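Long-range contacts in aminotransferase (Psychrobacter arcticus 273-4, PDB 3IF2), which probably acts as a pyridoxal 5'-phosphate-dependent aminotransferase, possibly exchanging amino groups between valine and pyruvate: residues Q32-L37 with G390-P395; V345-Q350 with T425-I430. One frame throughout, in Å; residues are numbered along the deposited sequence.

Contact 1. Residues Q32-L37 with G390-P395; sequences QPVNML and GTLIVP
Asn35 and Met36 pair with Thr391 and Leu392 in a small two-stranded parallel sheet, which ties the N-terminal part of the chain to its C-terminal part, as in the small domain of fold type I aminotransferases. Asn35 reaches across with both backbone groups. Its N-H goes to the carbonyl of Gly390 (Asn35 N to Gly390 O, 2.8 Å), and its own carbonyl receives Leu392 (Leu392 N to Asn35 O, 3.0 Å) in a bond that is nearly straight at 174°. One step on, Leu37 N reaches Leu392 O at 3.0 Å; this bond is clearly bent, and the same N-H also has a weak bond back to Asn35 O.

Gly390 is where the preceding helix, 379-388, ends in a Schellman motif, with Thr391 N bonded to Leu386 O; the chain leaves that turn directly into the parallel strand. Beside the turn, Val34 CB packs against Gly390 O at 3.4 Å.

On the sheet face carrying Asn35 and Thr391, a side-chain bond adds to the backbone ladder. The two side chains cross obliquely, and Asn35 ND2 donates to Thr391 OG1 at 2.9 Å with an N-H...O angle of 151°. The hydroxyl oxygen sits somewhat out of the amide plane. Helix 423-441 covers this face, with Asp428 against Asn35 and Val432 against Thr391.

The face of Met36 and Leu392 is apolar and meets helix 16-29 through Leu28 and Ala27. Here the selenium of the selenomethionine Met36, SE, lies 4.3 Å from Leu392 CB. Beyond the paired residues, Ile393 has CG1 between its backbone N and carbonyl carbon (chi1 57°), which leaves the other branch beside the N, where Ile393 CG2 packs on Leu37 CB at 4.0 Å.

Contact 2. Residues V345-Q350 with T425-I430; sequences VKLLKQ and TLIDGI
Leu426 O accepts the helical hydrogen bond of Ile430 N at 3.1 Å, and from the other helix Leu347 CD1 comes to 4.1 Å from that same Leu426 O. Between 345-350 and 425-430 themselves the joining is done by aliphatic side chains. The two helix segments run nearly alongside each other, their axes 10.0 Å apart at closest and 22° from parallel.

Ile430 points at the neighbouring helix with CG1 anti to its carbonyl carbon (chi1 -68°) and CG2 anti to its backbone N, and both branches touch both leucines. Its CD1 lies 3.8 Å from Leu347 CB and also reaches Leu348 CG, while CG2 meets Leu348 CD2 at 3.6 Å and Leu347 O at 3.7 Å. The Leu348 and Ile430 side chains cross at about a right angle, and both also rest on strand 414-418. At the partly exposed side of the contact, Leu347 CD1 meets Ile427 CG1 at 3.9 Å. An alanine at Ile430 would probably open a gap between the helices and leave Leu348 CD2 without its closest neighbour across the contact. Since the side chains that meet are all aliphatic, the pairing probably depends on close fit and exclusion of water rather than on directed bonds.

In the fold
Contacts 1 and 2 are close neighbours, their centres 14 Å apart, and their segments alternate along the chain. They touch directly, since 425-430 packs on 32-37: Thr425 CG2 comes to 3.6 Å from Met36 N, and Asn35 ND2 packs 3.7 Å from Gly429 N. Leu37 extends this by resting on Thr425 and Leu426. Met417 of strand 414-418 is shared as well, touched by Leu37 from contact 1 and by Leu348 and Ile430 from contact 2. Contact 1 is the one nearer the cofactor, with the side chain of Met36 about 12 Å from bound pyridoxal phosphate, whereas contact 2 lies away from the cofactor site.

Contact 1. Residues Q32-L37 with G390-P395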
ATOM      1  N   GLN A  32       3.912 -23.174  20.978  1.00 55.62           N
ATOM      2  CA  GLN A  32       3.292 -24.455  20.602  1.00 55.11           C
ATOM      3  C   GLN A  32       3.504 -24.685  19.094  1.00 53.29           C
ATOM      4  O   GLN A  32       3.062 -23.849  18.295  1.00 53.04           O
ATOM      5  CB  GLN A  32       1.773 -24.426  20.873  1.00 56.25           C
ATOM      6  CG  GLN A  32       1.339 -24.566  22.348  1.00 57.09           C
ATOM      7  CD  GLN A  32       1.289 -26.023  22.828  1.00 58.00           C
ATOM      8  OE1 GLN A  32       1.933 -26.905  22.257  1.00 58.96           O
ATOM      9  NE2 GLN A  32       0.511 -26.275  23.881  1.00 58.29           N
ATOM     10  N   PRO A  33       4.195 -25.785  18.706  1.00 51.29           N
ATOM     11  CA  PRO A  33       4.374 -26.041  17.274  1.00 49.74           C
ATOM     12  C   PRO A  33       3.071 -26.568  16.656  1.00 48.20           C
ATOM     13  O   PRO A  33       2.219 -27.103  17.372  1.00 47.70           O
ATOM     14  CB  PRO A  33       5.498 -27.081  17.242  1.00 50.16           C
ATOM     15  CG  PRO A  33       5.446 -27.771  18.542  1.00 50.32           C
ATOM     16  CD  PRO A  33       4.712 -26.903  19.525  1.00 50.88           C
ATOM     17  N   VAL A  34       2.923 -26.388  15.346  1.00 46.48           N
ATOM     18  CA  VAL A  34       1.715 -26.800  14.614  1.00 45.02           C
ATOM     19  C   VAL A  34       2.017 -27.341  13.224  1.00 43.30           C
ATOM     20  O   VAL A  34       3.059 -27.012  12.650  1.00 43.95           O
ATOM     21  CB  VAL A  34       0.741 -25.588  14.426  1.00 44.82           C
ATOM     22  CG1 VAL A  34       0.178 -25.140  15.769  1.00 44.62           C
ATOM     23  CG2 VAL A  34       1.452 -24.427  13.692  1.00 44.12           C
ATOM     24  N   ASN A  35       1.095 -28.157  12.705  1.00 41.56           N
ATOM     25  CA  ASN A  35       1.137 -28.648  11.330  1.00 40.54           C
ATOM     26  C   ASN A  35       0.393 -27.558  10.568  1.00 39.81           C
ATOM     27  O   ASN A  35      -0.829 -27.568  10.508  1.00 40.04           O
ATOM     28  CB  ASN A  35       0.444 -30.013  11.173  1.00 40.79           C
ATOM     29  CG  ASN A  35       1.068 -31.110  12.025  1.00 40.82           C
ATOM     30  OD1 ASN A  35       2.257 -31.077  12.339  1.00 41.72           O
ATOM     31  ND2 ASN A  35       0.265 -32.103  12.382  1.00 39.75           N
HETATM   32  N   MSE A  36       1.131 -26.596  10.021  1.00 39.26           N
HETATM   33  CA  MSE A  36       0.546 -25.418   9.358  1.00 38.76           C
HETATM   34  C   MSE A  36       0.231 -25.674   7.872  1.00 39.62           C
HETATM   35  O   MSE A  36       1.093 -25.516   7.011  1.00 40.34           O
HETATM   36  CB  MSE A  36       1.475 -24.196   9.563  1.00 38.11           C
HETATM   37  CG  MSE A  36       1.065 -22.868   8.859  1.00 38.32           C
HETATM   38 SE   MSE A  36      -0.810 -22.368   9.140  0.75 37.12          SE
HETATM   39  CE  MSE A  36      -0.729 -20.628   8.255  1.00 38.74           C
ATOM     40  N   LEU A  37      -1.007 -26.093   7.595  1.00 40.24           N
ATOM     41  CA  LEU A  37      -1.525 -26.323   6.224  1.00 39.86           C
ATOM     42  C   LEU A  37      -2.581 -25.295   5.803  1.00 39.52           C
ATOM     43  O   LEU A  37      -3.202 -25.458   4.760  1.00 39.23           O
ATOM     44  CB  LEU A  37      -2.119 -27.746   6.115  1.00 39.75           C
ATOM     45  CG  LEU A  37      -1.176 -28.907   6.412  1.00 39.52           C
ATOM     46  CD1 LEU A  37      -1.937 -30.234   6.330  1.00 38.67           C
ATOM     47  CD2 LEU A  37       0.025 -28.874   5.447  1.00 38.79           C
ATOM     48  N   GLY A 390      -3.479 -29.554  16.975  1.00 41.06           N
ATOM     49  CA  GLY A 390      -2.302 -28.994  16.326  1.00 40.59           C
ATOM     50  C   GLY A 390      -2.226 -28.836  14.814  1.00 40.30           C
ATOM     51  O   GLY A 390      -1.215 -28.318  14.338  1.00 40.89           O
ATOM     52  N   THR A 391      -3.247 -29.264  14.059  1.00 39.29           N
ATOM     53  CA  THR A 391      -3.257 -29.155  12.578  1.00 38.67           C
ATOM     54  C   THR A 391      -4.228 -28.048  12.086  1.00 39.05           C
ATOM     55  O   THR A 391      -5.418 -28.054  12.428  1.00 38.73           O
ATOM     56  CB  THR A 391      -3.573 -30.517  11.929  1.00 38.04           C
ATOM     57  OG1 THR A 391      -2.569 -31.456  12.317  1.00 38.25           O
ATOM     58  CG2 THR A 391      -3.576 -30.434  10.407  1.00 37.58           C
ATOM     59  N   LEU A 392      -3.715 -27.115  11.276  1.00 38.68           N
ATOM     60  CA  LEU A 392      -4.499 -25.983  10.785  1.00 38.95           C
ATOM     61  C   LEU A 392      -4.753 -26.051   9.293  1.00 38.34           C
ATOM     62  O   LEU A 392      -3.815 -26.124   8.528  1.00 39.92           O
ATOM     63  CB  LEU A 392      -3.831 -24.655  11.149  1.00 39.70           C
ATOM     64  CG  LEU A 392      -4.114 -24.147  12.578  1.00 40.70           C
ATOM     65  CD1 LEU A 392      -3.550 -25.065  13.659  1.00 41.00           C
ATOM     66  CD2 LEU A 392      -3.561 -22.732  12.755  1.00 41.49           C
ATOM     67  N   ILE A 393      -6.028 -26.035   8.908  1.00 36.92           N
ATOM     68  CA  ILE A 393      -6.478 -25.978   7.516  1.00 35.75           C
ATOM     69  C   ILE A 393      -7.453 -24.792   7.443  1.00 34.72           C
ATOM     70  O   ILE A 393      -7.612 -24.094   8.429  1.00 34.87           O
ATOM     71  CB  ILE A 393      -7.060 -27.355   7.048  1.00 36.01           C
ATOM     72  CG1 ILE A 393      -8.232 -27.864   7.913  1.00 35.70           C
ATOM     73  CG2 ILE A 393      -5.960 -28.417   7.097  1.00 35.74           C
ATOM     74  CD1 ILE A 393      -9.528 -27.099   7.799  1.00 35.60           C
ATOM     75  N   VAL A 394      -8.070 -24.531   6.294  1.00 34.56           N
ATOM     76  CA  VAL A 394      -9.073 -23.456   6.173  1.00 34.14           C
ATOM     77  C   VAL A 394     -10.445 -24.075   5.799  1.00 34.12           C
ATOM     78  O   VAL A 394     -10.526 -24.846   4.832  1.00 33.07           O
ATOM     79  CB  VAL A 394      -8.656 -22.379   5.159  1.00 34.34           C
ATOM     80  CG1 VAL A 394      -9.578 -21.162   5.266  1.00 34.37           C
ATOM     81  CG2 VAL A 394      -7.217 -21.926   5.419  1.00 34.96           C
ATOM     82  N   PRO A 395     -11.522 -23.752   6.566  1.00 34.06           N
ATOM     83  CA  PRO A 395     -12.855 -24.303   6.237  1.00 33.49           C
ATOM     84  C   PRO A 395     -13.472 -23.595   5.022  1.00 33.06           C
ATOM     85  O   PRO A 395     -13.185 -22.418   4.769  1.00 33.29           O
ATOM     86  CB  PRO A 395     -13.665 -24.059   7.512  1.00 33.30           C
ATOM     87  CG  PRO A 395     -13.105 -22.825   8.081  1.00 33.79           C
ATOM     88  CD  PRO A 395     -11.618 -22.778   7.677  1.00 34.16           C
TER

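Contact 2. Residues V345-Q350 with T425-I430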
ATOM      1  N   VAL A 345      -1.885 -36.001  -2.721  1.00 33.94           N
ATOM      2  CA  VAL A 345      -2.979 -36.895  -3.191  1.00 33.88           C
ATOM      3  C   VAL A 345      -2.738 -38.358  -2.767  1.00 34.91           C
ATOM      4  O   VAL A 345      -3.671 -39.026  -2.308  1.00 34.69           O
ATOM      5  CB  VAL A 345      -3.195 -36.832  -4.745  1.00 33.26           C
ATOM      6  CG1 VAL A 345      -4.198 -37.905  -5.227  1.00 32.58           C
ATOM      7  CG2 VAL A 345      -3.636 -35.452  -5.185  1.00 32.57           C
ATOM      8  N   LYS A 346      -1.492 -38.828  -2.948  1.00 35.93           N
ATOM      9  CA  LYS A 346      -1.041 -40.183  -2.560  1.00 36.71           C
ATOM     10  C   LYS A 346      -1.401 -40.387  -1.089  1.00 35.95           C
ATOM     11  O   LYS A 346      -2.153 -41.318  -0.757  1.00 35.86           O
ATOM     12  CB  LYS A 346       0.498 -40.296  -2.768  1.00 38.68           C
ATOM     13  CG  LYS A 346       1.291 -41.585  -2.391  1.00 39.48           C
ATOM     14  CD  LYS A 346       1.559 -42.515  -3.582  1.00 41.73           C
ATOM     15  CE  LYS A 346       2.894 -43.304  -3.440  1.00 42.74           C
ATOM     16  NZ  LYS A 346       3.026 -44.051  -2.148  1.00 43.54           N
ATOM     17  N   LEU A 347      -0.912 -39.471  -0.243  1.00 34.55           N
ATOM     18  CA  LEU A 347      -1.131 -39.517   1.212  1.00 33.88           C
ATOM     19  C   LEU A 347      -2.610 -39.449   1.612  1.00 33.94           C
ATOM     20  O   LEU A 347      -3.027 -40.190   2.504  1.00 34.27           O
ATOM     21  CB  LEU A 347      -0.334 -38.426   1.932  1.00 32.78           C
ATOM     22  CG  LEU A 347       1.196 -38.458   1.842  1.00 32.10           C
ATOM     23  CD1 LEU A 347       1.725 -37.155   2.480  1.00 31.26           C
ATOM     24  CD2 LEU A 347       1.833 -39.703   2.457  1.00 30.29           C
ATOM     25  N   LEU A 348      -3.392 -38.605   0.936  1.00 34.30           N
ATOM     26  CA  LEU A 348      -4.844 -38.483   1.208  1.00 35.18           C
ATOM     27  C   LEU A 348      -5.572 -39.781   0.858  1.00 35.64           C
ATOM     28  O   LEU A 348      -6.433 -40.217   1.618  1.00 35.31           O
ATOM     29  CB  LEU A 348      -5.491 -37.267   0.500  1.00 35.06           C
ATOM     30  CG  LEU A 348      -5.145 -35.878   1.047  1.00 35.01           C
ATOM     31  CD1 LEU A 348      -5.619 -34.812   0.108  1.00 35.63           C
ATOM     32  CD2 LEU A 348      -5.748 -35.648   2.411  1.00 35.11           C
ATOM     33  N   LYS A 349      -5.202 -40.399  -0.265  1.00 36.74           N
ATOM     34  CA  LYS A 349      -5.763 -41.702  -0.663  1.00 37.54           C
ATOM     35  C   LYS A 349      -5.365 -42.865   0.257  1.00 37.67           C
ATOM     36  O   LYS A 349      -6.092 -43.830   0.313  1.00 37.90           O
ATOM     37  CB  LYS A 349      -5.505 -42.025  -2.146  1.00 38.14           C
ATOM     38  CG  LYS A 349      -6.342 -41.125  -3.079  1.00 39.09           C
ATOM     39  CD  LYS A 349      -6.427 -41.634  -4.515  1.00 39.76           C
ATOM     40  CE  LYS A 349      -7.528 -40.894  -5.317  1.00 40.56           C
ATOM     41  NZ  LYS A 349      -8.946 -41.072  -4.810  1.00 39.96           N
ATOM     42  N   GLN A 350      -4.242 -42.784   0.972  1.00 38.37           N
ATOM     43  CA  GLN A 350      -3.885 -43.822   1.974  1.00 38.50           C
ATOM     44  C   GLN A 350      -4.705 -43.641   3.245  1.00 38.35           C
ATOM     45  O   GLN A 350      -5.094 -44.624   3.855  1.00 38.56           O
ATOM     46  CB  GLN A 350      -2.406 -43.799   2.343  1.00 38.65           C
ATOM     47  CG  GLN A 350      -1.522 -44.291   1.239  1.00 39.64           C
ATOM     48  CD  GLN A 350      -0.033 -43.966   1.430  1.00 40.56           C
ATOM     49  OE1 GLN A 350       0.366 -43.192   2.319  1.00 40.84           O
ATOM     50  NE2 GLN A 350       0.792 -44.543   0.564  1.00 40.84           N
ATOM     51  N   THR A 425       5.374 -31.821   7.226  1.00 38.47           N
ATOM     52  CA  THR A 425       4.141 -31.164   7.662  1.00 37.34           C
ATOM     53  C   THR A 425       2.931 -31.832   6.971  1.00 36.75           C
ATOM     54  O   THR A 425       1.944 -32.111   7.627  1.00 35.06           O
ATOM     55  CB  THR A 425       4.166 -29.618   7.443  1.00 37.60           C
ATOM     56  OG1 THR A 425       5.288 -29.048   8.124  1.00 37.00           O
ATOM     57  CG2 THR A 425       2.893 -28.963   7.972  1.00 37.29           C
ATOM     58  N   LEU A 426       3.037 -32.104   5.666  1.00 37.15           N
ATOM     59  CA  LEU A 426       1.968 -32.777   4.905  1.00 37.30           C
ATOM     60  C   LEU A 426       1.690 -34.212   5.385  1.00 37.82           C
ATOM     61  O   LEU A 426       0.522 -34.614   5.428  1.00 38.26           O
ATOM     62  CB  LEU A 426       2.246 -32.772   3.389  1.00 37.49           C
ATOM     63  CG  LEU A 426       2.052 -31.473   2.581  1.00 37.70           C
ATOM     64  CD1 LEU A 426       2.828 -31.560   1.251  1.00 37.48           C
ATOM     65  CD2 LEU A 426       0.563 -31.140   2.338  1.00 37.13           C
ATOM     66  N   ILE A 427       2.739 -34.961   5.741  1.00 37.21           N
ATOM     67  CA  ILE A 427       2.594 -36.339   6.244  1.00 38.13           C
ATOM     68  C   ILE A 427       1.852 -36.357   7.609  1.00 38.56           C
ATOM     69  O   ILE A 427       0.875 -37.099   7.788  1.00 38.22           O
ATOM     70  CB  ILE A 427       3.991 -37.082   6.402  1.00 37.91           C
ATOM     71  CG1 ILE A 427       4.713 -37.257   5.053  1.00 37.61           C
ATOM     72  CG2 ILE A 427       3.828 -38.466   7.058  1.00 36.60           C
ATOM     73  CD1 ILE A 427       6.179 -37.721   5.204  1.00 37.00           C
ATOM     74  N   ASP A 428       2.354 -35.545   8.543  1.00 38.68           N
ATOM     75  CA  ASP A 428       1.791 -35.413   9.894  1.00 39.38           C
ATOM     76  C   ASP A 428       0.349 -34.883   9.887  1.00 39.17           C
ATOM     77  O   ASP A 428      -0.522 -35.438  10.559  1.00 39.00           O
ATOM     78  CB  ASP A 428       2.657 -34.471  10.760  1.00 40.02           C
ATOM     79  CG  ASP A 428       4.061 -35.010  11.036  1.00 40.67           C
ATOM     80  OD1 ASP A 428       4.394 -36.165  10.676  1.00 40.98           O
ATOM     81  OD2 ASP A 428       4.841 -34.247  11.637  1.00 41.58           O
ATOM     82  N   GLY A 429       0.127 -33.807   9.127  1.00 39.36           N
ATOM     83  CA  GLY A 429      -1.167 -33.142   9.003  1.00 38.89           C
ATOM     84  C   GLY A 429      -2.234 -34.033   8.414  1.00 38.75           C
ATOM     85  O   GLY A 429      -3.310 -34.154   8.987  1.00 38.75           O
ATOM     86  N   ILE A 430      -1.921 -34.666   7.282  1.00 38.67           N
ATOM     87  CA  ILE A 430      -2.850 -35.590   6.619  1.00 38.08           C
ATOM     88  C   ILE A 430      -3.141 -36.812   7.515  1.00 38.80           C
ATOM     89  O   ILE A 430      -4.281 -37.285   7.528  1.00 39.79           O
ATOM     90  CB  ILE A 430      -2.367 -35.990   5.210  1.00 37.12           C
ATOM     91  CG1 ILE A 430      -2.420 -34.779   4.290  1.00 36.41           C
ATOM     92  CG2 ILE A 430      -3.235 -37.095   4.601  1.00 37.30           C
ATOM     93  CD1 ILE A 430      -1.738 -35.007   2.982  1.00 36.56           C
TER